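Local coordinates for protein beta-N-acetylhexosaminidase (Beutenbergia cavernae, PDB 5BU9) that probably hydrolyses terminal non-reducing N-acetyl-D-hexosamine residues from N-acetyl-beta-D-hexosaminides, as a member of glycosyl hydrolase family 3, at residues T230-Y235 with E274-W279; A244-E249 with I286-A291; D268-A273 with D294-S299. All blocks are in the same frame, centred on the assembly; numbering follows the deposited sequence.

Contact 1: residues T230-Y235 with E274-W279; sequences TSTAVY and EQVQAW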
loop_
_atom_site.group_PDB
_atom_site.type_symbol
_atom_site.label_atom_id
_atom_site.label_comp_id
_atom_site.label_asym_id
_atom_site.label_seq_id
_atom_site.Cartn_x
_atom_site.Cartn_y
_atom_site.Cartn_z
ATOM N N THR A 230 -2.058 -3.380 -4.882
ATOM C CA THR A 230 -3.086 -4.098 -5.629
ATOM C C THR A 230 -4.457 -4.014 -4.926
ATOM O O THR A 230 -4.539 -3.954 -3.689
ATOM C CB THR A 230 -2.708 -5.579 -5.793
ATOM O OG1 THR A 230 -2.443 -6.110 -4.489
ATOM C CG2 THR A 230 -1.448 -5.764 -6.717
ATOM N N SER A 231 -5.501 -3.991 -5.758
ATOM C CA SER A 231 -6.919 -4.129 -5.431
ATOM C C SER A 231 -7.316 -5.554 -5.028
ATOM O O SER A 231 -6.683 -6.508 -5.478
ATOM C CB SER A 231 -7.716 -3.732 -6.674
ATOM O OG SER A 231 -9.083 -4.002 -6.577
ATOM N N THR A 232 -8.388 -5.710 -4.236
ATOM C CA THR A 232 -8.895 -7.057 -3.967
ATOM C C THR A 232 -10.169 -7.352 -4.757
ATOM O O THR A 232 -10.739 -8.415 -4.621
ATOM C CB THR A 232 -9.192 -7.310 -2.492
ATOM O OG1 THR A 232 -10.094 -6.323 -2.031
ATOM C CG2 THR A 232 -7.914 -7.285 -1.648
ATOM N N ALA A 233 -10.599 -6.419 -5.595
ATOM C CA ALA A 233 -11.752 -6.631 -6.468
ATOM C C ALA A 233 -11.498 -7.782 -7.440
ATOM O O ALA A 233 -10.351 -8.103 -7.737
ATOM C CB ALA A 233 -12.071 -5.343 -7.240
ATOM N N VAL A 234 -12.563 -8.404 -7.935
ATOM C CA VAL A 234 -12.419 -9.428 -8.969
ATOM C C VAL A 234 -12.635 -8.755 -10.313
ATOM O O VAL A 234 -13.640 -8.074 -10.497
ATOM C CB VAL A 234 -13.397 -10.584 -8.771
ATOM C CG1 VAL A 234 -13.229 -11.536 -9.896
ATOM C CG2 VAL A 234 -13.119 -11.309 -7.439
ATOM N N TYR A 235 -11.682 -8.903 -11.232
ATOM C CA TYR A 235 -11.743 -8.203 -12.531
ATOM C C TYR A 235 -12.149 -9.174 -13.641
ATOM O O TYR A 235 -11.306 -9.868 -14.182
ATOM C CB TYR A 235 -10.384 -7.529 -12.873
ATOM C CG TYR A 235 -10.122 -6.366 -11.946
ATOM C CD1 TYR A 235 -9.638 -6.577 -10.652
ATOM C CD2 TYR A 235 -10.450 -5.058 -12.327
ATOM C CE1 TYR A 235 -9.471 -5.499 -9.749
ATOM C CE2 TYR A 235 -10.282 -3.974 -11.436
ATOM C CZ TYR A 235 -9.781 -4.207 -10.157
ATOM O OH TYR A 235 -9.588 -3.160 -9.303
ATOM N N GLU A 274 -14.066 -6.895 3.900
ATOM C CA GLU A 274 -15.079 -7.920 3.766
ATOM C C GLU A 274 -14.811 -8.786 2.541
ATOM O O GLU A 274 -15.075 -9.966 2.568
ATOM C CB GLU A 274 -16.476 -7.307 3.668
ATOM C CG GLU A 274 -17.613 -8.322 3.709
ATOM C CD GLU A 274 -17.686 -9.101 5.043
ATOM O OE1 GLU A 274 -17.000 -8.718 6.042
ATOM O OE2 GLU A 274 -18.435 -10.102 5.083
ATOM N N GLN A 275 -14.241 -8.189 1.494
ATOM C CA GLN A 275 -14.031 -8.869 0.235
ATOM C C GLN A 275 -13.155 -10.127 0.401
ATOM O O GLN A 275 -13.290 -11.071 -0.369
ATOM C CB GLN A 275 -13.390 -7.920 -0.769
ATOM C CG GLN A 275 -12.886 -8.624 -2.049
ATOM C CD GLN A 275 -13.986 -8.765 -3.095
ATOM O OE1 GLN A 275 -15.181 -8.592 -2.782
ATOM N NE2 GLN A 275 -13.597 -9.050 -4.350
ATOM N N VAL A 276 -12.275 -10.158 1.412
ATOM C CA VAL A 276 -11.428 -11.354 1.562
ATOM C C VAL A 276 -11.630 -12.147 2.845
ATOM O O VAL A 276 -10.825 -13.023 3.154
ATOM C CB VAL A 276 -9.933 -10.987 1.413
ATOM C CG1 VAL A 276 -9.679 -10.509 0.021
ATOM C CG2 VAL A 276 -9.476 -9.935 2.474
ATOM N N GLN A 277 -12.709 -11.876 3.578
ATOM C CA GLN A 277 -12.946 -12.582 4.841
ATOM C C GLN A 277 -13.295 -14.061 4.618
ATOM O O GLN A 277 -13.159 -14.831 5.545
ATOM C CB GLN A 277 -14.064 -11.918 5.656
ATOM C CG GLN A 277 -13.702 -10.561 6.205
ATOM C CD GLN A 277 -12.422 -10.562 7.037
ATOM O OE1 GLN A 277 -11.370 -10.003 6.626
ATOM N NE2 GLN A 277 -12.500 -11.175 8.206
ATOM N N ALA A 278 -13.751 -14.449 3.411
ATOM C CA ALA A 278 -14.025 -15.878 3.085
ATOM C C ALA A 278 -12.795 -16.776 3.242
ATOM O O ALA A 278 -12.923 -17.966 3.472
ATOM C CB ALA A 278 -14.575 -16.014 1.657
ATOM N N TRP A 279 -11.606 -16.188 3.103
ATOM C CA TRP A 279 -10.343 -16.904 3.298
ATOM C C TRP A 279 -9.814 -16.693 4.701
ATOM O O TRP A 279 -9.969 -15.607 5.256
ATOM C CB TRP A 279 -9.289 -16.427 2.286
ATOM C CG TRP A 279 -9.638 -16.772 0.867
ATOM C CD1 TRP A 279 -9.257 -17.913 0.168
ATOM C CD2 TRP A 279 -10.403 -15.975 -0.052
ATOM N NE1 TRP A 279 -9.762 -17.865 -1.108
ATOM C CE2 TRP A 279 -10.472 -16.697 -1.274
ATOM C CE3 TRP A 279 -11.061 -14.736 0.042
ATOM C CZ2 TRP A 279 -11.150 -16.217 -2.387
ATOM C CZ3 TRP A 279 -11.738 -14.246 -1.084
ATOM C CH2 TRP A 279 -11.779 -14.998 -2.281
#
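Q275 approaches T232 with CG anti to its backbone N (chi1 169°), and a bend at chi2 (86°) puts CD beside T232 O, with the carboxamide following. The amide then meets the backbone rather than the hydroxyl: NE2 of Q275 donates to T232 O at 2.9 Å. The bond is moderately bent, 149° at the hydrogen, and the donor lies tilted from the carbonyl plane. The other end of the same amide, OE1, accepts from V202 N, so the flat group is held at both of its polar atoms and its rotation is set. The T232 and Q275 side chains run antiparallel past one another, with Q275 CG 3.6 Å from T232 OG1. The V234 side chain crosses that of Q275 at about a right angle, with V234 CG2 3.9 Å from Q275 NE2. The methyl branch of T232, CG2, touches V276 CG1 at 4.0 Å, again crosswise. An ST turn shapes the loop: S231 OG accepts from A233 N at 3.0 Å, and the same hydroxyl donates to Y235 OH at 2.9 Å, in the plane of the tyrosine ring at its edge. The contact joins two loops that follow the neighbouring parallel strands 227-230 and 264-267, at the C-terminal end of the TIM barrel, where barrel enzymes place their active sites.

Contact 2: residues A244-E249 with I286-A291; sequences AAFSRE and ILAIEA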
loop_
_atom_site.group_PDB
_atom_site.type_symbol
_atom_site.label_atom_id
_atom_site.label_comp_id
_atom_site.label_asym_id
_atom_site.label_seq_id
_atom_site.Cartn_x
_atom_site.Cartn_y
_atom_site.Cartn_z
ATOM N N ALA A 244 -7.960 -9.617 -7.386
ATOM C CA ALA A 244 -6.733 -9.224 -8.123
ATOM C C ALA A 244 -5.492 -9.471 -7.290
ATOM O O ALA A 244 -4.514 -9.965 -7.804
ATOM C CB ALA A 244 -6.790 -7.735 -8.563
ATOM N N ALA A 245 -5.556 -9.139 -5.991
ATOM C CA ALA A 245 -4.413 -9.259 -5.087
ATOM C C ALA A 245 -3.906 -10.706 -4.960
ATOM O O ALA A 245 -2.755 -10.930 -4.565
ATOM C CB ALA A 245 -4.749 -8.700 -3.695
ATOM N N PHE A 246 -4.763 -11.659 -5.310
ATOM C CA PHE A 246 -4.453 -13.086 -5.245
ATOM C C PHE A 246 -4.246 -13.658 -6.637
ATOM O O PHE A 246 -4.130 -14.863 -6.792
ATOM C CB PHE A 246 -5.588 -13.901 -4.579
ATOM C CG PHE A 246 -5.935 -13.469 -3.148
ATOM C CD1 PHE A 246 -5.067 -12.690 -2.399
ATOM C CD2 PHE A 246 -7.122 -13.895 -2.558
ATOM C CE1 PHE A 246 -5.390 -12.310 -1.102
ATOM C CE2 PHE A 246 -7.460 -13.503 -1.256
ATOM C CZ PHE A 246 -6.593 -12.713 -0.535
ATOM N N SER A 247 -4.237 -12.809 -7.659
ATOM C CA SER A 247 -4.126 -13.325 -9.022
ATOM C C SER A 247 -2.683 -13.330 -9.530
ATOM O O SER A 247 -2.091 -12.266 -9.756
ATOM C CB SER A 247 -5.004 -12.501 -9.961
ATOM O OG SER A 247 -4.724 -12.818 -11.300
ATOM N N ARG A 248 -2.108 -14.517 -9.718
ATOM C CA ARG A 248 -0.800 -14.579 -10.360
ATOM C C ARG A 248 -0.820 -13.798 -11.694
ATOM O O ARG A 248 0.109 -13.039 -11.996
ATOM C CB ARG A 248 -0.370 -16.022 -10.600
ATOM C CG ARG A 248 1.079 -16.175 -11.112
ATOM C CD ARG A 248 2.097 -15.812 -10.023
ATOM N NE ARG A 248 3.459 -15.808 -10.532
ATOM C CZ ARG A 248 4.551 -15.656 -9.788
ATOM N NH1 ARG A 248 4.456 -15.526 -8.482
ATOM N NH2 ARG A 248 5.755 -15.643 -10.350
ATOM N N GLU A 249 -1.895 -13.933 -12.463
ATOM C CA GLU A 249 -1.939 -13.288 -13.771
ATOM C C GLU A 249 -1.896 -11.768 -13.696
ATOM O O GLU A 249 -1.214 -11.106 -14.486
ATOM C CB GLU A 249 -3.190 -13.685 -14.549
ATOM C CG GLU A 249 -3.195 -12.988 -15.892
ATOM C CD GLU A 249 -4.279 -13.471 -16.801
ATOM O OE1 GLU A 249 -5.053 -14.358 -16.375
ATOM O OE2 GLU A 249 -4.354 -12.961 -17.941
ATOM N N ILE A 286 -0.811 -16.170 2.207
ATOM C CA ILE A 286 -0.186 -17.155 1.338
ATOM C C ILE A 286 -0.576 -16.898 -0.119
ATOM O O ILE A 286 0.301 -16.874 -0.993
ATOM C CB ILE A 286 -0.539 -18.579 1.782
ATOM C CG1 ILE A 286 0.256 -18.922 3.044
ATOM C CG2 ILE A 286 -0.184 -19.590 0.679
ATOM C CD1 ILE A 286 -0.277 -20.123 3.783
ATOM N N LEU A 287 -1.869 -16.680 -0.381
ATOM C CA LEU A 287 -2.313 -16.425 -1.750
ATOM C C LEU A 287 -1.719 -15.120 -2.302
ATOM O O LEU A 287 -1.336 -15.067 -3.471
ATOM C CB LEU A 287 -3.843 -16.386 -1.842
ATOM C CG LEU A 287 -4.575 -17.721 -1.588
ATOM C CD1 LEU A 287 -6.034 -17.452 -1.464
ATOM C CD2 LEU A 287 -4.357 -18.742 -2.676
ATOM N N ALA A 288 -1.650 -14.072 -1.482
ATOM C CA ALA A 288 -1.068 -12.802 -1.928
ATOM C C ALA A 288 0.393 -13.023 -2.387
ATOM O O ALA A 288 0.779 -12.663 -3.496
ATOM C CB ALA A 288 -1.149 -11.755 -0.782
ATOM N N ILE A 289 1.184 -13.639 -1.519
ATOM C CA ILE A 289 2.574 -13.907 -1.782
ATOM C C ILE A 289 2.737 -14.793 -3.037
ATOM O O ILE A 289 3.529 -14.485 -3.931
ATOM C CB ILE A 289 3.203 -14.521 -0.541
ATOM C CG1 ILE A 289 3.274 -13.466 0.543
ATOM C CG2 ILE A 289 4.619 -15.078 -0.850
ATOM C CD1 ILE A 289 3.666 -14.031 1.907
ATOM N N GLU A 290 1.947 -15.854 -3.149
ATOM C CA GLU A 290 2.064 -16.717 -4.327
ATOM C C GLU A 290 1.760 -15.976 -5.614
ATOM O O GLU A 290 2.307 -16.325 -6.661
ATOM C CB GLU A 290 1.136 -17.945 -4.228
ATOM C CG GLU A 290 1.578 -18.953 -3.194
ATOM C CD GLU A 290 0.660 -20.180 -3.128
ATOM O OE1 GLU A 290 -0.558 -20.055 -3.395
ATOM O OE2 GLU A 290 1.161 -21.279 -2.827
ATOM N N ALA A 291 0.870 -14.979 -5.555
ATOM C CA ALA A 291 0.534 -14.152 -6.731
ATOM C C ALA A 291 1.680 -13.227 -7.155
ATOM O O ALA A 291 1.738 -12.789 -8.305
ATOM C CB ALA A 291 -0.726 -13.313 -6.459
HETATM O O HOH W 1 -2.265 -16.619 -5.490
#
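A single water bridges F246 and L287, donating to both backbone carbonyls: it lies 2.7 Å from L287 O and 2.9 Å from F246 O. Beside this bridge the aromatic ring of F246 rests on the same leucine. L287 CB sits over one face, 4.1 Å from the ring centroid and 22° off its normal, a CH-pi contact displaced toward the rim. L287 CD1 continues the cover to F246 CD2 at 3.9 Å. W279 meets the F246 ring edge-to-face, and the V276 side chain also touches F246. The segments join successive outer elements of the TIM barrel, the 3-10 turn and start of helix 248-258 against helix 281-291. S247 is the N-cap of the first helix, with OG bonded to I250 N and to D239 OD2. Here the backbones come very close, the CA atoms of R248 and A291 being only 3.9 Å apart, and A291 lies at this closest approach with its methyl against the other backbone. Its CB presses on the peptide carbons, 3.5 Å from F246 C and 3.6 Å from S247 C. At the outer edge, a bend at chi2 (70°) places R248 CD beside the carbonyls of E290 and A291, and the guanidinium reaches on from there. NH1 of R248 donates to E290 O at 2.9 Å, from above the carbonyl plane, while the oxygen lies at the edge of the guanidinium, close to its plane. A291 O has a further partner in the hydroxyl of S252, one turn into the helix that R248 begins.

Contact 3: residues D268-A273 with D294-S299; sequences DDVSAA and DIVLVS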
loop_
_atom_site.group_PDB
_atom_site.type_symbol
_atom_site.label_atom_id
_atom_site.label_comp_id
_atom_site.label_asym_id
_atom_site.label_seq_id
_atom_site.Cartn_x
_atom_site.Cartn_y
_atom_site.Cartn_z
ATOM N N ASP A 268 -3.712 -4.326 -0.790
ATOM C CA ASP A 268 -4.666 -3.534 -0.029
ATOM C C ASP A 268 -4.794 -4.233 1.364
ATOM O O ASP A 268 -4.369 -5.387 1.543
ATOM C CB ASP A 268 -5.997 -3.455 -0.790
ATOM C CG ASP A 268 -6.963 -2.407 -0.221
ATOM O OD1 ASP A 268 -6.680 -1.787 0.829
ATOM O OD2 ASP A 268 -8.042 -2.238 -0.823
ATOM N N ASP A 269 -5.310 -3.548 2.367
ATOM C CA ASP A 269 -5.494 -4.203 3.656
ATOM C C ASP A 269 -6.271 -5.505 3.519
ATOM O O ASP A 269 -7.362 -5.479 2.983
ATOM C CB ASP A 269 -6.266 -3.316 4.634
ATOM C CG ASP A 269 -6.730 -4.113 5.831
ATOM O OD1 ASP A 269 -5.840 -4.497 6.626
ATOM O OD2 ASP A 269 -7.947 -4.439 5.916
ATOM N N VAL A 270 -5.748 -6.637 3.996
ATOM C CA VAL A 270 -6.510 -7.888 3.908
ATOM C C VAL A 270 -7.003 -8.339 5.282
ATOM O O VAL A 270 -7.591 -9.416 5.416
ATOM C CB VAL A 270 -5.679 -9.000 3.254
ATOM C CG1 VAL A 270 -5.422 -8.653 1.782
ATOM C CG2 VAL A 270 -4.348 -9.230 4.039
ATOM N N SER A 271 -6.732 -7.540 6.309
ATOM C CA SER A 271 -7.039 -7.926 7.691
ATOM C C SER A 271 -8.546 -7.949 7.972
ATOM O O SER A 271 -9.015 -8.895 8.589
ATOM C CB SER A 271 -6.323 -7.007 8.706
ATOM O OG SER A 271 -6.937 -5.734 8.856
ATOM N N ALA A 272 -9.303 -6.929 7.546
ATOM C CA ALA A 272 -10.724 -6.872 7.898
ATOM C C ALA A 272 -11.659 -6.609 6.701
ATOM O O ALA A 272 -12.882 -6.743 6.820
ATOM C CB ALA A 272 -10.950 -5.812 8.986
ATOM N N ALA A 273 -11.090 -6.228 5.563
ATOM C CA ALA A 273 -11.859 -5.996 4.340
ATOM C C ALA A 273 -12.776 -7.185 4.013
ATOM O O ALA A 273 -12.303 -8.343 3.864
ATOM C CB ALA A 273 -10.908 -5.716 3.176
ATOM N N ASP A 294 4.864 -8.655 -2.384
ATOM C CA ASP A 294 6.011 -8.532 -1.450
ATOM C C ASP A 294 5.639 -8.051 -0.049
ATOM O O ASP A 294 6.289 -8.395 0.944
ATOM C CB ASP A 294 7.052 -7.599 -2.055
ATOM C CG ASP A 294 7.337 -7.937 -3.529
ATOM O OD1 ASP A 294 7.661 -9.116 -3.848
ATOM O OD2 ASP A 294 7.183 -7.039 -4.377
ATOM N N ILE A 295 4.580 -7.267 0.069
ATOM C CA ILE A 295 4.177 -6.852 1.414
ATOM C C ILE A 295 2.663 -7.031 1.615
ATOM O O ILE A 295 1.852 -6.483 0.865
ATOM C CB ILE A 295 4.613 -5.386 1.713
ATOM C CG1 ILE A 295 6.143 -5.248 1.717
ATOM C CG2 ILE A 295 3.979 -4.893 3.041
ATOM C CD1 ILE A 295 6.654 -3.772 1.928
ATOM N N VAL A 296 2.303 -7.826 2.617
ATOM C CA VAL A 296 0.919 -8.063 2.973
ATOM C C VAL A 296 0.524 -7.037 4.026
ATOM O O VAL A 296 1.104 -6.991 5.130
ATOM C CB VAL A 296 0.730 -9.494 3.479
ATOM C CG1 VAL A 296 -0.734 -9.752 3.864
ATOM C CG2 VAL A 296 1.219 -10.510 2.407
ATOM N N LEU A 297 -0.439 -6.188 3.688
ATOM C CA LEU A 297 -0.851 -5.118 4.579
ATOM C C LEU A 297 -1.863 -5.663 5.588
ATOM O O LEU A 297 -2.897 -6.192 5.197
ATOM C CB LEU A 297 -1.432 -3.960 3.774
ATOM C CG LEU A 297 -1.919 -2.754 4.588
ATOM C CD1 LEU A 297 -0.783 -2.150 5.380
ATOM C CD2 LEU A 297 -2.583 -1.722 3.682
ATOM N N VAL A 298 -1.550 -5.577 6.879
ATOM C CA VAL A 298 -2.465 -6.032 7.949
ATOM C C VAL A 298 -2.720 -4.841 8.887
ATOM O O VAL A 298 -2.160 -4.766 9.966
ATOM C CB VAL A 298 -1.873 -7.251 8.698
ATOM C CG1 VAL A 298 -2.894 -7.885 9.611
ATOM C CG2 VAL A 298 -1.376 -8.289 7.695
ATOM N N SER A 299 -3.556 -3.894 8.452
ATOM C CA SER A 299 -3.674 -2.591 9.112
ATOM C C SER A 299 -4.867 -2.484 10.058
ATOM O O SER A 299 -4.690 -2.256 11.254
ATOM C CB SER A 299 -3.762 -1.486 8.060
ATOM O OG SER A 299 -4.713 -1.820 7.044
#
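An Asx turn at D269, just beyond the end of strand 264-267, meets S299 just beyond strand 296-298, and the carboxylate of D269 ties the two strand ends together. OD1 of D269 gathers several donors from different directions. S299 N reaches it at 3.0 Å, nearly along the C-O axis; S271 OG takes its syn lone pair at 2.8 Å; S271 N comes from above the carboxylate plane. S299 OG adds a weak bond. OD2 of D269 uses its own syn lone pair for A272 N, in a bond that is almost straight (174°). The carboxylate is thus held on both oxygens. S271 OG also accepts from D301 N, carrying the network onward. Alongside, V270 N donates to L297 O at 3.1 Å. L297 points toward the loop; its CG, anti to the backbone N (chi1 180°), lies beside D269 CA, and its CD2 touches D269 N at 3.5 Å. V270 CG2 meets V296 CG1 at 3.7 Å, crosswise, while S271 CB packs on V298 CG1. D268, the residue before the Asx turn, hydrogen-bonds through OD1 to a glycerol, probably from the crystallisation liquor, which may mark a pocket at this end of the barrel. Strand 15-20 pairs with strand 296-298, M308 of helix 305-318 packs on V270, V296 and V298, and R284 of helix 281-291 bonds to V270 O.

How the contacts relate
From the N terminus the chain passes the first segments of contacts 1, 2 and 3 in turn, at 230-235, 244-249 and 268-273, then their second segments in the same order. Contact 1 closes its loop at 274-279, contact 2 at 286-291 and contact 3 at 294-299, so each pair crosses and none nests. Contacts 1 and 2 meet where A233 O probably accepts from A244 N, contacts 1 and 3 where T230 O probably accepts from D268 N, and contacts 2 and 3 where A288 and I289 pack on V296. Together they tie strands 227-230, 264-267 and 296-298 to helices 248-258 and 281-291.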